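PDB 3GVX: glycerate dehydrogenase related protein from Thermoplasma acidophilum, which probably reduces glyoxylate or hydroxypyruvate with NADH or NADPH, in the manner of D-isomer specific 2-hydroxyacid dehydrogenases. Local coordinates for residues R14-A17 / K18-D22; N66-P69 / E70-L74; N104-K108 / A109-R113. One frame throughout, in Å; residues are numbered along the deposited sequence.

Contact 1 of 3, residues R14-A17 / K18-D22; sequences REIA and KTVLD
Thr19 grips the carbonyl oxygen of Glu15 twice. Its backbone N gives the ordinary helical bond, 2.8 Å from Thr19 N to Glu15 O, and its hydroxyl adds a longer one, 3.2 Å from Thr19 OG1 to Glu15 O, arriving from above the carbonyl plane. The first torsion explains the second bond: OG1 stands beside the backbone N (chi1 -52°), turned back along the helix, the usual way for a threonine to satisfy its hydroxyl there. The other rungs are regular: Lys18 N to Arg14 O, a nearly straight bond from Val20 N to Ile16 O (N-H...O 175°), and Leu21 N to Ala17 O at 2.7 Å, the last before the chain leaves helical geometry at Leu21.

On the exposed side Lys18, bent near its end, slants across Glu15. Their opposite charges are not in contact, with 5.4 Å between Glu15 OE1 and Lys18 NZ, and would attract only weakly. One turn apart on another side, the branched Ile16 and Val20 meet by methyls, CG2 to CG2 at 4.2 Å, and both lean on helix 266-279. Small Ala17 touches both Phe273 of that helix and Trp28 of strand 26-28, while Leu21 packs on Leu26. The chemistry is thus that of an amphipathic helix in a beta-alpha-beta unit: aliphatic groups face the fold, and polar ones line the solvent side.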
loop_
_atom_site.group_PDB
_atom_site.type_symbol
_atom_site.label_atom_id
_atom_site.label_comp_id
_atom_site.label_asym_id
_atom_site.label_seq_id
_atom_site.Cartn_x
_atom_site.Cartn_y
_atom_site.Cartn_z
ATOM N N ARG B 14 -9.020 29.150 -1.921
ATOM C CA ARG B 14 -8.277 30.212 -1.267
ATOM C C ARG B 14 -7.549 29.799 -0.002
ATOM O O ARG B 14 -6.399 30.175 0.181
ATOM C CB ARG B 14 -9.193 31.391 -0.973
ATOM C CG ARG B 14 -9.112 32.488 -1.998
ATOM C CD ARG B 14 -10.468 32.897 -2.490
ATOM N NE ARG B 14 -10.428 34.277 -2.949
ATOM C CZ ARG B 14 -11.089 34.749 -3.994
ATOM N NH1 ARG B 14 -11.853 33.949 -4.711
ATOM N NH2 ARG B 14 -10.979 36.024 -4.313
ATOM N N GLU B 15 -8.192 29.024 0.868
ATOM C CA GLU B 15 -7.510 28.602 2.091
ATOM C C GLU B 15 -6.284 27.775 1.768
ATOM O O GLU B 15 -5.195 28.046 2.266
ATOM C CB GLU B 15 -8.415 27.782 3.025
ATOM C CG GLU B 15 -7.753 27.602 4.399
ATOM C CD GLU B 15 -8.458 26.623 5.338
ATOM O OE1 GLU B 15 -7.972 26.457 6.483
ATOM O OE2 GLU B 15 -9.486 26.025 4.946
ATOM N N ILE B 16 -6.479 26.753 0.944
ATOM C CA ILE B 16 -5.396 25.878 0.501
ATOM C C ILE B 16 -4.245 26.755 0.040
ATOM O O ILE B 16 -3.092 26.569 0.441
ATOM C CB ILE B 16 -5.830 25.018 -0.697
ATOM C CG1 ILE B 16 -7.006 24.135 -0.296
ATOM C CG2 ILE B 16 -4.643 24.239 -1.235
ATOM C CD1 ILE B 16 -7.449 23.156 -1.357
ATOM N N ALA B 17 -4.582 27.717 -0.811
ATOM C CA ALA B 17 -3.609 28.654 -1.326
ATOM C C ALA B 17 -2.894 29.394 -0.195
ATOM O O ALA B 17 -1.671 29.387 -0.148
ATOM C CB ALA B 17 -4.281 29.629 -2.288
ATOM N N LYS B 18 -3.626 30.004 0.738
ATOM C CA LYS B 18 -2.921 30.706 1.819
ATOM C C LYS B 18 -2.069 29.774 2.653
ATOM O O LYS B 18 -1.052 30.193 3.191
ATOM C CB LYS B 18 -3.849 31.449 2.796
ATOM C CG LYS B 18 -5.204 31.877 2.284
ATOM C CD LYS B 18 -5.818 32.997 3.159
ATOM C CE LYS B 18 -5.929 32.665 4.674
ATOM N NZ LYS B 18 -5.789 31.218 5.063
ATOM N N THR B 19 -2.464 28.515 2.798
ATOM C CA THR B 19 -1.625 27.647 3.612
ATOM C C THR B 19 -0.375 27.272 2.843
ATOM O O THR B 19 0.731 27.445 3.345
ATOM C CB THR B 19 -2.314 26.340 4.067
ATOM O OG1 THR B 19 -3.573 26.637 4.682
ATOM C CG2 THR B 19 -1.418 25.621 5.089
ATOM N N VAL B 20 -0.542 26.777 1.622
ATOM C CA VAL B 20 0.601 26.380 0.812
ATOM C C VAL B 20 1.504 27.538 0.426
ATOM O O VAL B 20 2.720 27.418 0.464
ATOM C CB VAL B 20 0.164 25.682 -0.503
ATOM C CG1 VAL B 20 1.378 25.482 -1.407
ATOM C CG2 VAL B 20 -0.531 24.357 -0.210
ATOM N N LEU B 21 0.907 28.658 0.041
ATOM C CA LEU B 21 1.691 29.809 -0.386
ATOM C C LEU B 21 1.787 30.913 0.657
ATOM O O LEU B 21 1.863 32.090 0.323
ATOM C CB LEU B 21 1.138 30.362 -1.701
ATOM C CG LEU B 21 1.272 29.313 -2.808
ATOM C CD1 LEU B 21 0.365 29.672 -3.965
ATOM C CD2 LEU B 21 2.743 29.181 -3.213
ATOM N N ASP B 22 1.777 30.528 1.924
ATOM C CA ASP B 22 1.889 31.507 2.992
ATOM C C ASP B 22 3.308 32.061 2.906
ATOM O O ASP B 22 4.292 31.340 3.054
ATOM C CB ASP B 22 1.572 30.836 4.346
ATOM C CG ASP B 22 2.778 30.701 5.257
ATOM O OD1 ASP B 22 2.952 31.550 6.155
ATOM O OD2 ASP B 22 3.553 29.740 5.079
#

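Contact 2 of 3, residues N66-P69 / E70-L74; sequences NGIP and ENVVL
Pro69, Ile68 and Val72 carry this contact, in which the chain folds back through a type I beta turn from Pro69 to Val72 and enters strand 73-75, the edge strand of its parallel sheet within this chain. Pro69 opens the turn with phi already fixed by its ring, at a value that suits the extended chain leading in. Its carbonyl oxygen receives Val72 N at 3.0 Å, the donor standing above the carbonyl plane. The ring and the valine lie side by side, pointing the same way, with Pro69 CB 4.1 Å from Val72 CG2. Asn71 brings its amide oxygen close to the same ring, OD1 to Pro69 CB 3.7 Å.

Ile68 works with both branches. CG2, anti to the backbone N, presses on Val72 at 3.6 Å from its CB, the two side chains crossing at about a right angle. The other branch runs on extended (chi2 -177°) and carries CD1 past the turn to Leu74, 3.9 Å from Leu74 CD2. A beta-branched residue suits this place because one methyl can cover the turn while the longer arm reaches the strand. Ile53 of the neighbouring strand 52-55 touches all three of Ile68, Val72 and Leu74. Replacing Ile68 by an alanine removes both branches and would probably leave Val72 and Leu74 without the aliphatic cover they supply, opening a gap between these two side chains and the loop.

With one backbone bond across the turn and otherwise aliphatic contacts, the pairing depends chiefly on shape and burial of hydrocarbon; polar Glu70 and Asn71 occupy the exposed corner.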
loop_
_atom_site.group_PDB
_atom_site.type_symbol
_atom_site.label_atom_id
_atom_site.label_comp_id
_atom_site.label_asym_id
_atom_site.label_seq_id
_atom_site.Cartn_x
_atom_site.Cartn_y
_atom_site.Cartn_z
ATOM N N ASN B 66 2.750 28.146 -27.877
ATOM C CA ASN B 66 3.528 28.836 -28.897
ATOM C C ASN B 66 3.605 30.322 -28.570
ATOM O O ASN B 66 4.580 30.983 -28.883
ATOM C CB ASN B 66 2.867 28.618 -30.268
ATOM C CG ASN B 66 3.608 29.286 -31.403
ATOM O OD1 ASN B 66 3.274 30.403 -31.825
ATOM N ND2 ASN B 66 4.614 28.601 -31.917
ATOM N N GLY B 67 2.565 30.828 -27.915
ATOM C CA GLY B 67 2.502 32.225 -27.541
ATOM C C GLY B 67 3.239 32.573 -26.261
ATOM O O GLY B 67 3.263 33.726 -25.854
ATOM N N ILE B 68 3.866 31.597 -25.620
ATOM C CA ILE B 68 4.560 31.919 -24.385
ATOM C C ILE B 68 6.006 32.342 -24.632
ATOM O O ILE B 68 6.798 31.597 -25.188
ATOM C CB ILE B 68 4.504 30.742 -23.376
ATOM C CG1 ILE B 68 3.046 30.522 -22.960
ATOM C CG2 ILE B 68 5.384 31.035 -22.181
ATOM C CD1 ILE B 68 2.827 29.442 -21.908
ATOM N N PRO B 69 6.357 33.559 -24.208
ATOM C CA PRO B 69 7.710 34.087 -24.383
ATOM C C PRO B 69 8.787 33.140 -23.839
ATOM O O PRO B 69 8.583 32.429 -22.855
ATOM C CB PRO B 69 7.667 35.419 -23.636
ATOM C CG PRO B 69 6.219 35.800 -23.723
ATOM C CD PRO B 69 5.525 34.502 -23.448
ATOM N N GLU B 70 9.933 33.142 -24.506
ATOM C CA GLU B 70 11.068 32.299 -24.151
ATOM C C GLU B 70 11.496 32.265 -22.681
ATOM O O GLU B 70 11.896 31.221 -22.191
ATOM C CB GLU B 70 12.276 32.691 -25.004
ATOM C CG GLU B 70 13.540 31.915 -24.717
ATOM C CD GLU B 70 13.460 30.435 -25.148
ATOM O OE1 GLU B 70 12.532 30.040 -25.884
ATOM O OE2 GLU B 70 14.345 29.653 -24.755
ATOM N N ASN B 71 11.420 33.391 -21.980
ATOM C CA ASN B 71 11.840 33.428 -20.577
ATOM C C ASN B 71 10.822 32.905 -19.566
ATOM O O ASN B 71 11.147 32.702 -18.400
ATOM C CB ASN B 71 12.215 34.846 -20.184
ATOM C CG ASN B 71 11.061 35.806 -20.343
ATOM O OD1 ASN B 71 10.577 36.046 -21.452
ATOM N ND2 ASN B 71 10.596 36.347 -19.229
ATOM N N VAL B 72 9.592 32.699 -20.024
ATOM C CA VAL B 72 8.509 32.235 -19.162
ATOM C C VAL B 72 8.367 30.722 -19.146
ATOM O O VAL B 72 8.166 30.079 -20.178
ATOM C CB VAL B 72 7.151 32.859 -19.589
ATOM C CG1 VAL B 72 6.059 32.472 -18.590
ATOM C CG2 VAL B 72 7.290 34.385 -19.708
ATOM N N VAL B 73 8.466 30.156 -17.957
ATOM C CA VAL B 73 8.361 28.723 -17.801
ATOM C C VAL B 73 6.923 28.265 -17.602
ATOM O O VAL B 73 6.204 28.757 -16.727
ATOM C CB VAL B 73 9.237 28.247 -16.624
ATOM C CG1 VAL B 73 8.988 26.764 -16.341
ATOM C CG2 VAL B 73 10.714 28.514 -16.948
ATOM N N LEU B 74 6.503 27.323 -18.435
ATOM C CA LEU B 74 5.162 26.773 -18.344
ATOM C C LEU B 74 5.232 25.417 -17.656
ATOM O O LEU B 74 5.940 24.520 -18.109
ATOM C CB LEU B 74 4.546 26.585 -19.734
ATOM C CG LEU B 74 3.186 25.867 -19.776
ATOM C CD1 LEU B 74 2.096 26.707 -19.098
ATOM C CD2 LEU B 74 2.830 25.563 -21.241
#

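Contact 3 of 3, residues N104-K108 / A109-R113; sequences NELMK and AGIFR
Ile111 N bonds to Leu106 O at 3.0 Å, the outer bond of a Schellman motif that ends helix 100-108. The same oxygen also accepts Ala109 N, at 3.1 Å, from the opposite face of the carbonyl plane. The motif's inner bond joins Gly110 N to Met107 O at 3.0 Å, the donor well above the plane, and Thr245 of the second subunit gives its hydroxyl to the same oxygen. Gly110 is the C-prime residue; its positive phi (76°) is easy for a residue without a side chain.

Lys108, extended beyond CG, leads its ammonium away from the turn to Ala250 O of the second subunit, its strongest polar partner, so the helix end also serves the dimer contact. Apolar groups close the turn. Leu106 CG lies 4.2 Å from Ile111 CG2, the hydrophobic pair that commonly accompanies this cap, and Leu106 CD2 touches the aliphatic part of Arg113 at CD, 3.7 Å away. Selenomethionine Met107, bent at chi2 and chi3, runs alongside Phe112 in a Met-aromatic contact, oblique to the ring, with SE 3.7 Å from Phe112 CD1.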
loop_
_atom_site.group_PDB
_atom_site.type_symbol
_atom_site.label_atom_id
_atom_site.label_comp_id
_atom_site.label_asym_id
_atom_site.label_seq_id
_atom_site.Cartn_x
_atom_site.Cartn_y
_atom_site.Cartn_z
ATOM N N ASN B 104 -12.951 -13.250 2.061
ATOM C CA ASN B 104 -14.131 -12.485 2.400
ATOM C C ASN B 104 -15.384 -13.260 2.057
ATOM O O ASN B 104 -16.345 -13.265 2.824
ATOM C CB ASN B 104 -14.122 -11.135 1.698
ATOM C CG ASN B 104 -15.403 -10.371 1.905
ATOM O OD1 ASN B 104 -16.210 -10.231 0.980
ATOM N ND2 ASN B 104 -15.604 -9.867 3.121
ATOM N N GLU B 105 -15.374 -13.909 0.901
ATOM C CA GLU B 105 -16.509 -14.723 0.500
ATOM C C GLU B 105 -16.770 -15.800 1.538
ATOM O O GLU B 105 -17.896 -16.020 1.937
ATOM C CB GLU B 105 -16.266 -15.371 -0.852
ATOM C CG GLU B 105 -17.360 -16.315 -1.254
ATOM C CD GLU B 105 -17.073 -16.951 -2.600
ATOM O OE1 GLU B 105 -16.178 -17.822 -2.697
ATOM O OE2 GLU B 105 -17.738 -16.561 -3.574
ATOM N N LEU B 106 -15.719 -16.479 1.969
ATOM C CA LEU B 106 -15.845 -17.520 2.981
ATOM C C LEU B 106 -16.326 -16.973 4.317
ATOM O O LEU B 106 -17.288 -17.469 4.869
ATOM C CB LEU B 106 -14.515 -18.295 3.124
ATOM C CG LEU B 106 -14.373 -19.657 2.424
ATOM C CD1 LEU B 106 -15.150 -19.674 1.138
ATOM C CD2 LEU B 106 -12.902 -19.971 2.261
HETATM N N MSE B 107 -15.658 -15.955 4.842
HETATM C CA MSE B 107 -16.054 -15.360 6.123
HETATM C C MSE B 107 -17.523 -14.926 6.178
HETATM O O MSE B 107 -18.201 -15.105 7.180
HETATM C CB MSE B 107 -15.164 -14.153 6.462
HETATM C CG MSE B 107 -13.738 -14.496 6.810
HETATM SE SE MSE B 107 -13.592 -15.276 8.432
HETATM C CE MSE B 107 -14.254 -14.112 9.433
ATOM N N LYS B 108 -18.022 -14.356 5.094
ATOM C CA LYS B 108 -19.403 -13.899 5.080
ATOM C C LYS B 108 -20.471 -14.973 5.100
ATOM O O LYS B 108 -21.622 -14.702 5.421
ATOM C CB LYS B 108 -19.630 -12.961 3.910
ATOM C CG LYS B 108 -19.301 -11.576 4.304
ATOM C CD LYS B 108 -19.211 -10.636 3.157
ATOM C CE LYS B 108 -19.161 -9.234 3.706
ATOM N NZ LYS B 108 -19.257 -8.214 2.642
ATOM N N ALA B 109 -20.081 -16.187 4.747
ATOM C CA ALA B 109 -21.000 -17.304 4.775
ATOM C C ALA B 109 -20.793 -18.055 6.094
ATOM O O ALA B 109 -21.290 -19.155 6.275
ATOM C CB ALA B 109 -20.743 -18.215 3.577
ATOM N N GLY B 110 -20.050 -17.442 7.015
ATOM C CA GLY B 110 -19.785 -18.049 8.310
ATOM C C GLY B 110 -18.748 -19.157 8.306
ATOM O O GLY B 110 -18.678 -19.951 9.241
ATOM N N ILE B 111 -17.938 -19.217 7.256
ATOM C CA ILE B 111 -16.904 -20.241 7.159
ATOM C C ILE B 111 -15.565 -19.615 7.496
ATOM O O ILE B 111 -15.048 -18.763 6.764
ATOM C CB ILE B 111 -16.849 -20.863 5.745
ATOM C CG1 ILE B 111 -18.216 -21.473 5.418
ATOM C CG2 ILE B 111 -15.735 -21.913 5.671
ATOM C CD1 ILE B 111 -18.438 -21.749 3.967
ATOM N N PHE B 112 -15.027 -20.028 8.637
ATOM C CA PHE B 112 -13.757 -19.513 9.114
ATOM C C PHE B 112 -12.678 -20.441 8.654
ATOM O O PHE B 112 -12.552 -21.563 9.127
ATOM C CB PHE B 112 -13.705 -19.448 10.627
ATOM C CG PHE B 112 -12.472 -18.772 11.156
ATOM C CD1 PHE B 112 -12.401 -17.397 11.216
ATOM C CD2 PHE B 112 -11.401 -19.506 11.621
ATOM C CE1 PHE B 112 -11.284 -16.762 11.735
ATOM C CE2 PHE B 112 -10.274 -18.870 12.144
ATOM C CZ PHE B 112 -10.221 -17.497 12.199
ATOM N N ARG B 113 -11.857 -19.971 7.743
ATOM C CA ARG B 113 -10.857 -20.860 7.259
ATOM C C ARG B 113 -9.558 -20.207 6.874
ATOM O O ARG B 113 -9.456 -19.503 5.878
ATOM C CB ARG B 113 -11.445 -21.597 6.105
ATOM C CG ARG B 113 -10.538 -22.534 5.504
ATOM C CD ARG B 113 -10.925 -22.542 4.095
ATOM N NE ARG B 113 -10.656 -23.846 3.541
ATOM C CZ ARG B 113 -9.637 -24.104 2.744
ATOM N NH1 ARG B 113 -8.806 -23.133 2.408
ATOM N NH2 ARG B 113 -9.442 -25.330 2.306
#

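How the contacts relate
From the N terminus the three contacts follow in series, neither nesting nor crossing. Contact 1 lies at the end of helix 11-20, the crossover between strands 3-5 and 26-28. Contact 2 closes the last turn of the connection from strand 52-55 to strand 73-75 in the same five-stranded parallel sheet; its centre is about 26 Å from that of contact 1. The chain then runs through helix 79-97 to contact 3, which ends helix 100-108 and starts the approach to strand 124-128 of the seven-stranded, Rossmann-type sheet. Contacts 2 and 3, with centres about 61 Å apart, lie on opposite sides of the chain's centre, and of the three only contact 3 meets the second subunit.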